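Local coordinates for protein diacylglycerol O-acyltransferase (Marinobacter hydrocarbonoclasticus, PDB 6CHJ) that probably transfers the acyl group of an acyl-CoA to diacylglycerol, forming triacylglycerol, and belongs to the long-chain O-acyltransferase (wax ester synthase/DGAT) family, at residues Arg240-Ser245 / Arg437-Leu442. Numbering follows the deposited sequence.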
loop_
_atom_site.group_PDB
_atom_site.type_symbol
_atom_site.label_atom_id
_atom_site.label_comp_id
_atom_site.label_asym_id
_atom_site.label_seq_id
_atom_site.Cartn_x
_atom_site.Cartn_y
_atom_site.Cartn_z
ATOM N N ARG B 240 -1.507 -12.552 3.477
ATOM C CA ARG B 240 -0.654 -13.227 4.433
ATOM C C ARG B 240 0.366 -14.017 3.636
ATOM O O ARG B 240 -0.009 -14.820 2.768
ATOM C CB ARG B 240 -1.449 -14.149 5.365
ATOM C CG ARG B 240 -1.076 -13.957 6.830
ATOM C CD ARG B 240 -1.520 -15.117 7.708
ATOM N NE ARG B 240 -1.196 -14.896 9.113
ATOM C CZ ARG B 240 0.039 -14.934 9.614
ATOM N NH1 ARG B 240 1.080 -15.183 8.819
ATOM N NH2 ARG B 240 0.239 -14.720 10.911
ATOM N N PHE B 241 1.646 -13.758 3.910
ATOM C CA PHE B 241 2.757 -14.402 3.230
ATOM C C PHE B 241 3.480 -15.344 4.183
ATOM O O PHE B 241 3.757 -14.997 5.332
ATOM C CB PHE B 241 3.746 -13.378 2.689
ATOM C CG PHE B 241 4.888 -13.987 1.933
ATOM C CD1 PHE B 241 4.651 -14.855 0.873
ATOM C CD2 PHE B 241 6.193 -13.688 2.267
ATOM C CE1 PHE B 241 5.704 -15.409 0.163
ATOM C CE2 PHE B 241 7.248 -14.247 1.560
ATOM C CZ PHE B 241 7.006 -15.099 0.513
ATOM N N ALA B 242 3.776 -16.546 3.695
ATOM C CA ALA B 242 4.457 -17.576 4.477
ATOM C C ALA B 242 5.463 -18.245 3.563
ATOM O O ALA B 242 5.095 -18.766 2.502
ATOM C CB ALA B 242 3.474 -18.607 5.045
ATOM N N ALA B 243 6.725 -18.206 3.958
ATOM C CA ALA B 243 7.802 -18.768 3.167
ATOM C C ALA B 243 8.701 -19.580 4.085
ATOM O O ALA B 243 8.752 -19.341 5.298
ATOM C CB ALA B 243 8.615 -17.680 2.441
ATOM N N GLN B 244 9.396 -20.556 3.494
ATOM C CA GLN B 244 10.284 -21.456 4.226
ATOM C C GLN B 244 11.081 -22.294 3.234
ATOM O O GLN B 244 10.664 -22.494 2.087
ATOM C CB GLN B 244 9.510 -22.366 5.192
ATOM C CG GLN B 244 10.357 -23.322 6.061
ATOM C CD GLN B 244 11.599 -22.669 6.683
ATOM O OE1 GLN B 244 12.602 -22.392 6.002
ATOM N NE2 GLN B 244 11.532 -22.426 7.992
ATOM N N SER B 245 12.236 -22.764 3.694
ATOM C CA SER B 245 13.159 -23.589 2.933
ATOM C C SER B 245 13.176 -24.998 3.506
ATOM O O SER B 245 13.035 -25.192 4.717
ATOM C CB SER B 245 14.582 -23.014 2.978
ATOM O OG SER B 245 14.718 -21.846 2.180
ATOM N N ARG B 437 0.570 -21.433 9.505
ATOM C CA ARG B 437 0.637 -22.785 10.035
ATOM C C ARG B 437 0.864 -23.812 8.937
ATOM O O ARG B 437 1.326 -24.924 9.227
ATOM C CB ARG B 437 -0.633 -23.098 10.816
ATOM C CG ARG B 437 -0.415 -23.117 12.300
ATOM C CD ARG B 437 -1.720 -23.182 13.036
ATOM N NE ARG B 437 -1.955 -21.937 13.757
ATOM C CZ ARG B 437 -3.118 -21.587 14.298
ATOM N NH1 ARG B 437 -4.173 -22.395 14.202
ATOM N NH2 ARG B 437 -3.220 -20.421 14.937
ATOM N N MET B 438 0.586 -23.456 7.677
ATOM C CA MET B 438 0.839 -24.377 6.576
ATOM C C MET B 438 2.318 -24.698 6.404
ATOM O O MET B 438 2.641 -25.713 5.775
ATOM C CB MET B 438 0.268 -23.817 5.271
ATOM C CG MET B 438 -1.204 -24.139 5.109
ATOM S SD MET B 438 -1.726 -23.977 3.411
ATOM C CE MET B 438 -0.938 -25.416 2.730
ATOM N N LEU B 439 3.214 -23.856 6.924
ATOM C CA LEU B 439 4.638 -24.193 6.951
ATOM C C LEU B 439 4.896 -25.422 7.818
ATOM O O LEU B 439 5.657 -26.316 7.437
ATOM C CB LEU B 439 5.449 -23.003 7.469
ATOM C CG LEU B 439 5.405 -21.738 6.621
ATOM C CD1 LEU B 439 6.394 -20.693 7.151
ATOM C CD2 LEU B 439 5.687 -22.102 5.162
ATOM N N ASP B 440 4.284 -25.473 9.000
ATOM C CA ASP B 440 4.412 -26.663 9.829
ATOM C C ASP B 440 3.700 -27.843 9.193
ATOM O O ASP B 440 4.164 -28.979 9.319
ATOM C CB ASP B 440 3.847 -26.408 11.225
ATOM C CG ASP B 440 4.379 -25.140 11.845
ATOM O OD1 ASP B 440 5.616 -25.021 11.999
ATOM O OD2 ASP B 440 3.555 -24.258 12.168
ATOM N N TYR B 441 2.604 -27.587 8.471
ATOM C CA TYR B 441 1.869 -28.675 7.834
ATOM C C TYR B 441 2.643 -29.243 6.651
ATOM O O TYR B 441 2.600 -30.456 6.403
ATOM C CB TYR B 441 0.482 -28.201 7.400
ATOM C CG TYR B 441 -0.384 -27.666 8.529
ATOM C CD1 TYR B 441 -0.082 -27.944 9.862
ATOM C CD2 TYR B 441 -1.516 -26.891 8.256
ATOM C CE1 TYR B 441 -0.873 -27.465 10.893
ATOM C CE2 TYR B 441 -2.315 -26.406 9.286
ATOM C CZ TYR B 441 -1.979 -26.696 10.606
ATOM O OH TYR B 441 -2.753 -26.214 11.636
ATOM N N LEU B 442 3.362 -28.394 5.910
ATOM C CA LEU B 442 4.254 -28.924 4.882
ATOM C C LEU B 442 5.343 -29.774 5.516
ATOM O O LEU B 442 5.672 -30.859 5.016
ATOM C CB LEU B 442 4.893 -27.802 4.065
ATOM C CG LEU B 442 4.058 -26.922 3.137
ATOM C CD1 LEU B 442 4.749 -25.549 2.925
ATOM C CD2 LEU B 442 3.776 -27.610 1.811
#
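Leu439 carries every direct contact between helix residues 437-442 and strand residues 240-245, and the contact is apolar, with no hydrogen bond crossing it. The side chain lies against Ala242 and Gln244, two alternate strand residues whose CB atoms both face the helix. Its branch point meets the first of these, Leu439 CG lying 4.0 Å from Ala242 CB. The fork grips the second: Leu439 CD2 is 3.8 Å and Leu439 CD1 4.0 Å from Gln244 CB. With CG anti to the carbonyl carbon (chi1 -63°), the isobutyl group extends to the strand, where CD1 also packs on backbone, 3.3 Å from Ala243 O. Gln244 offers only its CB: its CG, anti to the backbone N (chi1 -178°), already turns from the helix, and the bend at chi2 leaves the amide on that far side. An alanine in place of Leu439 would probably leave the CB atoms of Ala242 and Gln244 without their apolar partner and open a gap between strand and helix. The short axes come within 8.4 Å and are inclined by 32°, running in roughly the same direction. The contact joins a catalytic-domain strand to the last helix, 437-453, of the C-terminal family. Strand 239-247 edges its mixed sheet, antiparallel to strand 420-428; Met438 and Leu442 pack on that neighbour and on helix 262-280, while Phe241 and Ala243 touch Tyr399 of strand 393-401 in the other six-stranded sheet.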